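Local coordinates for thermoresistant glucokinase (Janibacter sp. HTCC2649, PDB 4EUN), which probably catalyses the ATP-dependent phosphorylation of D-gluconate to 6-phospho-D-gluconate, as a gluconokinase with a P-loop kinase fold, at residues 50-55 / 186-191; 84-89 / 107-112; 92-97 / 117-122. One frame throughout, in Å; residues are numbered along the deposited sequence.

Overall arrangement
The chain folds round a five-stranded parallel sheet of strand order 2-3-1-4-5, as in P-loop kinases. Contact 1 joins the first helix, 42-53, to the last, 180-191, and encloses the other contacts along the chain. Contacts 2 and 3 share helix 80-99 and interleave along the chain; their centres lie about 11 Å apart and they touch through W84, L87, L111, V118 and L119, so they form one continuous packing of that helix on strand 104-108 and helix 113-119. Centre to centre, contact 1 lies about 22 Å from contact 2, on the opposite side of the chain's centre, and about 20 Å from contact 3, which like contact 1 reaches the second subunit.

Contact 1: 50-55 / 186-191; sequences ADETGL and RALTWL
L188 is the one residue of 186-191 that bears directly on helix 42-53 at E52 and T53, spreading its two methyls over them. Ahead of it, A187 sits against V49 and L129. The L188 side chain leaves with CG anti to its carbonyl carbon (chi1 -74°), which carries the branch across to the other helix. Its CD1 lies 4.0 Å from E52 CB and 4.2 Å from E52 CG, the two side chains crossing at about a right angle. Its CD2 meets T53 CG2 at 3.5 Å, a close methyl-to-methyl packing. Only the aliphatic root of E52 takes part: the chain bends at chi2, and OE1 accepts a hydrogen bond from the backbone N of E146 of the second subunit. T53 likewise splits its branches. With chi1 at 55°, CG2 faces the leucine while OG1 bonds the V49 carbonyl and receives a weak bond from L55 N at 3.4 Å; the T53 side chain also touches I193. Within 50-55, A50 O accepts from T53 N (3.3 Å) and G54 N (2.9 Å), and G54 adopts a positive phi of 83° as the chain turns toward strand 56-59. Further along, W190 packs on strands 127-132 and 171-175, and L191 rests on V49 and D127. The apolar seam thus joins E52 and T53 of helix 42-53 to the C-terminal helix 180-191; V49 touches A187, L188 and L191, and strand 127-132 is touched by A187, W190 and L191.

Contact 2: 84-89 / 107-112; sequences WPWLRS and TCSALK
W86 extends its indole from helix 80-99 toward the loop that follows strand 104-108, where ring atom CH2 comes within 4.1 Å of S109 OG. CG stands opposite the backbone N (chi1 169°), which aims the ring at the 107-112 loop; the hydroxyl meets it obliquely. The S109 side chain also lies near the probable P-loop, without touching it. The same ring passes L111, CZ3 lying 4.4 Å from L111 CD2. Its rotation is fixed from outside, by stacking on H64 and by a hydrogen bond from NE1 to the A60 carbonyl. One residue on, L87 sends CD2 to L111 CD2 at 4.1 Å, the two leucines sliding past each other in opposite directions, and it also touches Y115 and V118 of helix 113-119. S89 turns back along its own helix: OG donates to W86 O at 2.8 Å, the donor tilted 20° from the carbonyl plane. The joint is therefore held mainly by van der Waals packing of W86, L87 and L111, all buried, with the S109 hydroxyl near the ring. No polar bond between the segments fixes the pairing; the indole N-H is satisfied by A60, and the loop is tied down by A110 N to Q158.

Contact 3: 92-97 / 117-122; sequences EWMDAR and DVLREG
D95 sets its carboxylate against the G122 carbonyl, with OD1 3.2 Å from G122 O. Both atoms are acceptors, so the approach is no hydrogen bond and probably carries a small electrostatic cost; D95 CB packs 3.6 Å from the carbonyl carbon G122 C. CG anti to the backbone N (chi1 -168°) turns the group to this side of the helix. Having no side chain, G122 lays its backbone itself close against helix 80-99, its CA 4.7 Å from D95 CA. Other flat groups flank the contact. One face of the W93 indole carries R97 CG, 3.9 Å above its centre, and the R97 guanidinium in turn has W93 NE1 over one of its faces, while F63 meets the W93 ring edge-to-face. At the edge of the R120 guanidinium lies D117 OD1, bonded to R120 NH2 at 2.9 Å in a salt bridge. That oxygen is met on its anti side, 26° out of the carboxylate plane, and also binds R113 NE; R120 NH2 has a second ionic partner in E169. Between the segments, M94 bends at its last torsion and brings CE to 4.0 Å from L119 O and 4.1 Å from L119 CD2. These two side chains cross obliquely, beside the place where G122 meets D95. G122 ends a type I turn from L119, its N bonding L119 O at 3.2 Å. The contact joins helix 80-99 to the last part of helix 113-119 and the turn that overlaps it. W93, M94 and R97 rest on strand 104-108, and L119 and R120 on F128 of strand 127-132. R97 also pairs with E56, and it and W93 reach carbonyls of H64 and A62 of the second subunit.

Contact 1: 50-55 / 186-191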
loop_
_atom_site.group_PDB
_atom_site.type_symbol
_atom_site.label_atom_id
_atom_site.label_comp_id
_atom_site.label_asym_id
_atom_site.label_seq_id
_atom_site.Cartn_x
_atom_site.Cartn_y
_atom_site.Cartn_z
ATOM N N ALA A 50 1.835 10.839 -0.832
ATOM C CA ALA A 50 0.995 10.693 0.355
ATOM C C ALA A 50 1.627 11.362 1.569
ATOM O O ALA A 50 0.938 12.025 2.353
ATOM C CB ALA A 50 0.737 9.216 0.637
ATOM N N ASP A 51 2.935 11.180 1.727
ATOM C CA ASP A 51 3.643 11.655 2.916
ATOM C C ASP A 51 3.678 13.175 3.040
ATOM O O ASP A 51 3.875 13.709 4.136
ATOM C CB ASP A 51 5.062 11.074 2.966
ATOM C CG ASP A 51 5.196 9.954 3.979
ATOM O OD1 ASP A 51 4.259 9.134 4.093
ATOM O OD2 ASP A 51 6.230 9.899 4.676
ATOM N N GLU A 52 3.471 13.869 1.926
ATOM C CA GLU A 52 3.527 15.329 1.923
ATOM C C GLU A 52 2.155 15.995 1.847
ATOM O O GLU A 52 2.043 17.210 1.982
ATOM C CB GLU A 52 4.421 15.827 0.781
ATOM C CG GLU A 52 5.898 15.485 0.948
ATOM C CD GLU A 52 6.490 15.993 2.262
ATOM O OE1 GLU A 52 5.993 17.001 2.814
ATOM O OE2 GLU A 52 7.465 15.377 2.746
ATOM N N THR A 53 1.110 15.198 1.652
ATOM C CA THR A 53 -0.217 15.754 1.413
ATOM C C THR A 53 -1.278 15.244 2.378
ATOM O O THR A 53 -2.353 15.832 2.470
ATOM C CB THR A 53 -0.703 15.402 0.013
ATOM O OG1 THR A 53 -0.644 13.980 -0.142
ATOM C CG2 THR A 53 0.165 16.060 -1.039
ATOM N N GLY A 54 -1.000 14.128 3.046
ATOM C CA GLY A 54 -1.982 13.508 3.916
ATOM C C GLY A 54 -2.989 12.615 3.210
ATOM O O GLY A 54 -3.937 12.137 3.837
ATOM N N LEU A 55 -2.794 12.389 1.909
ATOM C CA LEU A 55 -3.679 11.500 1.166
ATOM C C LEU A 55 -3.543 10.072 1.704
ATOM O O LEU A 55 -2.441 9.648 2.067
ATOM C CB LEU A 55 -3.338 11.532 -0.324
ATOM C CG LEU A 55 -4.056 12.539 -1.226
ATOM C CD1 LEU A 55 -4.133 13.914 -0.622
ATOM C CD2 LEU A 55 -3.348 12.594 -2.574
ATOM N N ARG A 186 7.492 16.867 -9.036
ATOM C CA ARG A 186 6.750 17.177 -10.253
ATOM C C ARG A 186 5.258 16.899 -10.059
ATOM O O ARG A 186 4.413 17.732 -10.396
ATOM C CB ARG A 186 7.309 16.356 -11.419
ATOM C CG ARG A 186 6.608 16.560 -12.745
ATOM C CD ARG A 186 7.372 15.867 -13.871
ATOM N NE ARG A 186 6.491 15.452 -14.961
ATOM C CZ ARG A 186 6.028 16.270 -15.901
ATOM N NH1 ARG A 186 6.359 17.555 -15.887
ATOM N NH2 ARG A 186 5.230 15.805 -16.854
ATOM N N ALA A 187 4.950 15.731 -9.505
ATOM C CA ALA A 187 3.574 15.346 -9.190
ATOM C C ALA A 187 2.915 16.314 -8.216
ATOM O O ALA A 187 1.773 16.727 -8.425
ATOM C CB ALA A 187 3.534 13.928 -8.614
ATOM N N LEU A 188 3.629 16.649 -7.142
ATOM C CA LEU A 188 3.104 17.528 -6.102
ATOM C C LEU A 188 2.803 18.922 -6.649
ATOM O O LEU A 188 1.793 19.535 -6.292
ATOM C CB LEU A 188 4.093 17.623 -4.931
ATOM C CG LEU A 188 4.199 16.399 -4.014
ATOM C CD1 LEU A 188 5.354 16.534 -3.031
ATOM C CD2 LEU A 188 2.894 16.194 -3.271
ATOM N N THR A 189 3.680 19.418 -7.518
ATOM C CA THR A 189 3.482 20.725 -8.134
ATOM C C THR A 189 2.227 20.700 -8.996
ATOM O O THR A 189 1.403 21.613 -8.943
ATOM C CB THR A 189 4.695 21.143 -8.998
ATOM O OG1 THR A 189 5.852 21.295 -8.167
ATOM C CG2 THR A 189 4.420 22.462 -9.695
ATOM N N TRP A 190 2.077 19.642 -9.784
ATOM C CA TRP A 190 0.924 19.528 -10.657
ATOM C C TRP A 190 -0.392 19.319 -9.892
ATOM O O TRP A 190 -1.387 19.992 -10.166
ATOM C CB TRP A 190 1.132 18.414 -11.682
ATOM C CG TRP A 190 -0.034 18.291 -12.582
ATOM C CD1 TRP A 190 -0.393 19.152 -13.579
ATOM C CD2 TRP A 190 -1.024 17.263 -12.558
ATOM N NE1 TRP A 190 -1.547 18.716 -14.181
ATOM C CE2 TRP A 190 -1.953 17.556 -13.577
ATOM C CE3 TRP A 190 -1.217 16.122 -11.775
ATOM C CZ2 TRP A 190 -3.059 16.742 -13.832
ATOM C CZ3 TRP A 190 -2.308 15.315 -12.031
ATOM C CH2 TRP A 190 -3.220 15.631 -13.047
ATOM N N LEU A 191 -0.389 18.387 -8.941
ATOM C CA LEU A 191 -1.594 18.056 -8.183
ATOM C C LEU A 191 -2.120 19.247 -7.393
ATOM O O LEU A 191 -3.331 19.414 -7.237
ATOM C CB LEU A 191 -1.316 16.897 -7.219
ATOM C CG LEU A 191 -1.154 15.513 -7.844
ATOM C CD1 LEU A 191 -0.618 14.531 -6.824
ATOM C CD2 LEU A 191 -2.494 15.040 -8.375
#

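Contact 2: 84-89 / 107-112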
loop_
_atom_site.group_PDB
_atom_site.type_symbol
_atom_site.label_atom_id
_atom_site.label_comp_id
_atom_site.label_asym_id
_atom_site.label_seq_id
_atom_site.Cartn_x
_atom_site.Cartn_y
_atom_site.Cartn_z
ATOM N N TRP A 84 -13.729 -5.589 -14.516
ATOM C CA TRP A 84 -14.836 -4.683 -14.192
ATOM C C TRP A 84 -15.218 -4.667 -12.701
ATOM O O TRP A 84 -15.347 -3.584 -12.128
ATOM C CB TRP A 84 -16.089 -4.904 -15.065
ATOM C CG TRP A 84 -15.911 -4.731 -16.555
ATOM C CD1 TRP A 84 -16.290 -5.621 -17.524
ATOM C CD2 TRP A 84 -15.344 -3.605 -17.251
ATOM N NE1 TRP A 84 -15.990 -5.125 -18.770
ATOM C CE2 TRP A 84 -15.408 -3.890 -18.631
ATOM C CE3 TRP A 84 -14.783 -2.390 -16.842
ATOM C CZ2 TRP A 84 -14.931 -3.006 -19.602
ATOM C CZ3 TRP A 84 -14.318 -1.512 -17.813
ATOM C CH2 TRP A 84 -14.393 -1.824 -19.168
ATOM N N PRO A 85 -15.402 -5.851 -12.067
ATOM C CA PRO A 85 -15.787 -5.791 -10.647
ATOM C C PRO A 85 -14.704 -5.162 -9.776
ATOM O O PRO A 85 -15.039 -4.460 -8.823
ATOM C CB PRO A 85 -15.993 -7.265 -10.271
ATOM C CG PRO A 85 -16.336 -7.937 -11.576
ATOM C CD PRO A 85 -15.477 -7.231 -12.584
ATOM N N TRP A 86 -13.440 -5.396 -10.117
ATOM C CA TRP A 86 -12.304 -4.805 -9.419
ATOM C C TRP A 86 -12.300 -3.281 -9.536
ATOM O O TRP A 86 -12.190 -2.568 -8.538
ATOM C CB TRP A 86 -11.009 -5.406 -9.979
ATOM C CG TRP A 86 -9.727 -4.734 -9.557
ATOM C CD1 TRP A 86 -9.227 -4.645 -8.288
ATOM C CD2 TRP A 86 -8.757 -4.117 -10.414
ATOM N NE1 TRP A 86 -8.023 -3.992 -8.303
ATOM C CE2 TRP A 86 -7.706 -3.657 -9.594
ATOM C CE3 TRP A 86 -8.679 -3.902 -11.795
ATOM C CZ2 TRP A 86 -6.589 -2.996 -10.108
ATOM C CZ3 TRP A 86 -7.572 -3.243 -12.307
ATOM C CH2 TRP A 86 -6.542 -2.793 -11.465
ATOM N N LEU A 87 -12.436 -2.782 -10.755
ATOM C CA LEU A 87 -12.514 -1.350 -10.999
ATOM C C LEU A 87 -13.701 -0.707 -10.275
ATOM O O LEU A 87 -13.581 0.397 -9.739
ATOM C CB LEU A 87 -12.602 -1.097 -12.503
ATOM C CG LEU A 87 -11.325 -1.502 -13.228
ATOM C CD1 LEU A 87 -11.618 -1.647 -14.705
ATOM C CD2 LEU A 87 -10.228 -0.463 -13.033
ATOM N N ARG A 88 -14.845 -1.385 -10.268
ATOM C CA ARG A 88 -16.006 -0.853 -9.555
ATOM C C ARG A 88 -15.765 -0.804 -8.053
ATOM O O ARG A 88 -16.232 0.115 -7.391
ATOM C CB ARG A 88 -17.285 -1.639 -9.863
ATOM C CG ARG A 88 -17.916 -1.288 -11.203
ATOM C CD ARG A 88 -19.255 -1.992 -11.362
ATOM N NE ARG A 88 -19.095 -3.444 -11.367
ATOM C CZ ARG A 88 -19.154 -4.196 -12.460
ATOM N NH1 ARG A 88 -18.992 -5.510 -12.374
ATOM N NH2 ARG A 88 -19.386 -3.635 -13.638
ATOM N N SER A 89 -15.043 -1.776 -7.513
ATOM C CA SER A 89 -14.785 -1.756 -6.067
ATOM C C SER A 89 -13.834 -0.618 -5.716
ATOM O O SER A 89 -13.965 0.004 -4.653
ATOM C CB SER A 89 -14.244 -3.100 -5.583
ATOM O OG SER A 89 -12.900 -3.276 -5.976
ATOM N N THR A 107 -2.273 3.060 -6.063
ATOM C CA THR A 107 -1.466 2.588 -7.184
ATOM C C THR A 107 -2.257 1.569 -7.976
ATOM O O THR A 107 -2.849 0.672 -7.384
ATOM C CB THR A 107 -0.189 1.923 -6.684
ATOM O OG1 THR A 107 -0.526 0.969 -5.669
ATOM C CG2 THR A 107 0.745 2.952 -6.076
ATOM N N CYS A 108 -2.262 1.708 -9.302
ATOM C CA CYS A 108 -2.891 0.736 -10.198
ATOM C C CYS A 108 -1.901 0.261 -11.250
ATOM O O CYS A 108 -1.039 1.024 -11.684
ATOM C CB CYS A 108 -4.062 1.366 -10.956
ATOM S SG CYS A 108 -5.491 1.751 -9.953
ATOM N N SER A 109 -2.053 -0.982 -11.701
ATOM C CA SER A 109 -1.330 -1.457 -12.880
ATOM C C SER A 109 -1.909 -0.801 -14.138
ATOM O O SER A 109 -2.575 0.231 -14.057
ATOM C CB SER A 109 -1.416 -2.977 -12.974
ATOM O OG SER A 109 -2.747 -3.408 -12.773
ATOM N N ALA A 110 -1.645 -1.384 -15.312
ATOM C CA ALA A 110 -2.032 -0.753 -16.575
ATOM C C ALA A 110 -3.542 -0.580 -16.687
ATOM O O ALA A 110 -4.308 -1.492 -16.365
ATOM C CB ALA A 110 -1.523 -1.554 -17.735
ATOM N N LEU A 111 -3.971 0.587 -17.152
ATOM C CA LEU A 111 -5.388 0.816 -17.353
ATOM C C LEU A 111 -5.689 1.297 -18.764
ATOM O O LEU A 111 -4.962 2.130 -19.328
ATOM C CB LEU A 111 -5.885 1.880 -16.398
ATOM C CG LEU A 111 -5.650 1.639 -14.912
ATOM C CD1 LEU A 111 -6.000 2.903 -14.148
ATOM C CD2 LEU A 111 -6.488 0.470 -14.452
ATOM N N LYS A 112 -6.777 0.772 -19.318
ATOM C CA LYS A 112 -7.362 1.292 -20.531
ATOM C C LYS A 112 -8.146 2.547 -20.201
ATOM O O LYS A 112 -8.522 2.750 -19.052
ATOM C CB LYS A 112 -8.320 0.258 -21.113
ATOM C CG LYS A 112 -7.663 -1.040 -21.545
ATOM C CD LYS A 112 -8.688 -1.910 -22.281
ATOM C CE LYS A 112 -8.107 -3.262 -22.667
ATOM N NZ LYS A 112 -9.093 -4.061 -23.453
#

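Contact 3: 92-97 / 117-122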
loop_
_atom_site.group_PDB
_atom_site.type_symbol
_atom_site.label_atom_id
_atom_site.label_comp_id
_atom_site.label_asym_id
_atom_site.label_seq_id
_atom_site.Cartn_x
_atom_site.Cartn_y
_atom_site.Cartn_z
ATOM N N GLU A 92 -15.950 2.526 -5.843
ATOM C CA GLU A 92 -16.800 2.582 -4.657
ATOM C C GLU A 92 -16.001 2.945 -3.415
ATOM O O GLU A 92 -16.473 3.726 -2.589
ATOM C CB GLU A 92 -17.538 1.254 -4.466
ATOM C CG GLU A 92 -18.607 1.004 -5.528
ATOM C CD GLU A 92 -19.131 -0.420 -5.520
ATOM O OE1 GLU A 92 -18.793 -1.181 -4.586
ATOM O OE2 GLU A 92 -19.884 -0.779 -6.453
ATOM N N TRP A 93 -14.799 2.390 -3.286
ATOM C CA TRP A 93 -13.944 2.680 -2.127
ATOM C C TRP A 93 -13.586 4.160 -2.109
ATOM O O TRP A 93 -13.700 4.811 -1.068
ATOM C CB TRP A 93 -12.694 1.807 -2.169
ATOM C CG TRP A 93 -11.732 1.986 -1.024
ATOM C CD1 TRP A 93 -11.736 1.312 0.162
ATOM C CD2 TRP A 93 -10.591 2.857 -0.993
ATOM N NE1 TRP A 93 -10.676 1.726 0.945
ATOM C CE2 TRP A 93 -9.955 2.671 0.257
ATOM C CE3 TRP A 93 -10.046 3.777 -1.897
ATOM C CZ2 TRP A 93 -8.803 3.377 0.627
ATOM C CZ3 TRP A 93 -8.906 4.477 -1.537
ATOM C CH2 TRP A 93 -8.294 4.275 -0.274
ATOM N N MET A 94 -13.182 4.701 -3.260
ATOM C CA MET A 94 -12.890 6.131 -3.349
ATOM C C MET A 94 -14.106 7.016 -3.062
ATOM O O MET A 94 -13.982 8.051 -2.406
ATOM C CB MET A 94 -12.303 6.480 -4.724
ATOM C CG MET A 94 -10.893 5.978 -4.941
ATOM S SD MET A 94 -10.177 6.653 -6.466
ATOM C CE MET A 94 -10.874 5.561 -7.713
ATOM N N ASP A 95 -15.275 6.621 -3.561
ATOM C CA ASP A 95 -16.501 7.386 -3.354
ATOM C C ASP A 95 -16.866 7.426 -1.878
ATOM O O ASP A 95 -17.257 8.471 -1.355
ATOM C CB ASP A 95 -17.642 6.762 -4.167
ATOM C CG ASP A 95 -18.868 7.648 -4.256
ATOM O OD1 ASP A 95 -18.763 8.879 -4.058
ATOM O OD2 ASP A 95 -19.948 7.102 -4.557
ATOM N N ALA A 96 -16.707 6.296 -1.197
ATOM C CA ALA A 96 -17.080 6.234 0.219
ATOM C C ALA A 96 -16.089 7.021 1.076
ATOM O O ALA A 96 -16.485 7.636 2.076
ATOM C CB ALA A 96 -17.165 4.800 0.682
ATOM N N ARG A 97 -14.810 6.986 0.700
ATOM C CA ARG A 97 -13.800 7.810 1.369
ATOM C C ARG A 97 -14.147 9.290 1.186
ATOM O O ARG A 97 -14.180 10.053 2.155
ATOM C CB ARG A 97 -12.390 7.517 0.835
ATOM C CG ARG A 97 -11.811 6.132 1.199
ATOM C CD ARG A 97 -11.793 5.964 2.679
ATOM N NE ARG A 97 -10.779 5.067 3.244
ATOM C CZ ARG A 97 -11.047 3.867 3.747
ATOM N NH1 ARG A 97 -12.278 3.378 3.690
ATOM N NH2 ARG A 97 -10.094 3.155 4.315
ATOM N N ASP A 117 -12.562 5.423 -17.010
ATOM C CA ASP A 117 -13.957 5.888 -16.969
ATOM C C ASP A 117 -14.709 5.296 -15.772
ATOM O O ASP A 117 -15.451 6.000 -15.072
ATOM C CB ASP A 117 -14.702 5.521 -18.261
ATOM C CG ASP A 117 -14.222 6.303 -19.473
ATOM O OD1 ASP A 117 -13.618 7.382 -19.309
ATOM O OD2 ASP A 117 -14.473 5.841 -20.611
ATOM N N VAL A 118 -14.508 4.004 -15.519
ATOM C CA VAL A 118 -15.157 3.346 -14.385
ATOM C C VAL A 118 -14.674 3.917 -13.046
ATOM O O VAL A 118 -15.478 4.184 -12.152
ATOM C CB VAL A 118 -14.942 1.817 -14.410
ATOM C CG1 VAL A 118 -15.536 1.167 -13.170
ATOM C CG2 VAL A 118 -15.551 1.220 -15.669
ATOM N N LEU A 119 -13.365 4.127 -12.909
ATOM C CA LEU A 119 -12.828 4.760 -11.698
ATOM C C LEU A 119 -13.484 6.122 -11.466
ATOM O O LEU A 119 -13.811 6.478 -10.330
ATOM C CB LEU A 119 -11.306 4.918 -11.801
ATOM C CG LEU A 119 -10.509 3.611 -11.862
ATOM C CD1 LEU A 119 -9.011 3.868 -11.954
ATOM C CD2 LEU A 119 -10.802 2.758 -10.640
ATOM N N ARG A 120 -13.706 6.870 -12.547
ATOM C CA ARG A 120 -14.296 8.206 -12.438
ATOM C C ARG A 120 -15.786 8.193 -12.103
ATOM O O ARG A 120 -16.364 9.237 -11.803
ATOM C CB ARG A 120 -14.017 9.041 -13.693
ATOM C CG ARG A 120 -12.600 9.627 -13.737
ATOM C CD ARG A 120 -12.378 10.522 -14.960
ATOM N NE ARG A 120 -12.394 9.750 -16.196
ATOM C CZ ARG A 120 -11.306 9.427 -16.895
ATOM N NH1 ARG A 120 -10.103 9.818 -16.494
ATOM N NH2 ARG A 120 -11.425 8.707 -17.997
ATOM N N GLU A 121 -16.406 7.016 -12.140
ATOM C CA GLU A 121 -17.809 6.894 -11.726
ATOM C C GLU A 121 -17.975 6.974 -10.212
ATOM O O GLU A 121 -19.086 7.151 -9.716
ATOM C CB GLU A 121 -18.428 5.589 -12.248
ATOM C CG GLU A 121 -18.494 5.475 -13.770
ATOM C CD GLU A 121 -19.053 4.136 -14.235
ATOM O OE1 GLU A 121 -19.517 3.351 -13.380
ATOM O OE2 GLU A 121 -19.024 3.868 -15.456
ATOM N N GLY A 122 -16.872 6.841 -9.478
ATOM C CA GLY A 122 -16.912 6.853 -8.025
ATOM C C GLY A 122 -16.891 8.238 -7.403
ATOM O O GLY A 122 -17.942 8.835 -7.167
#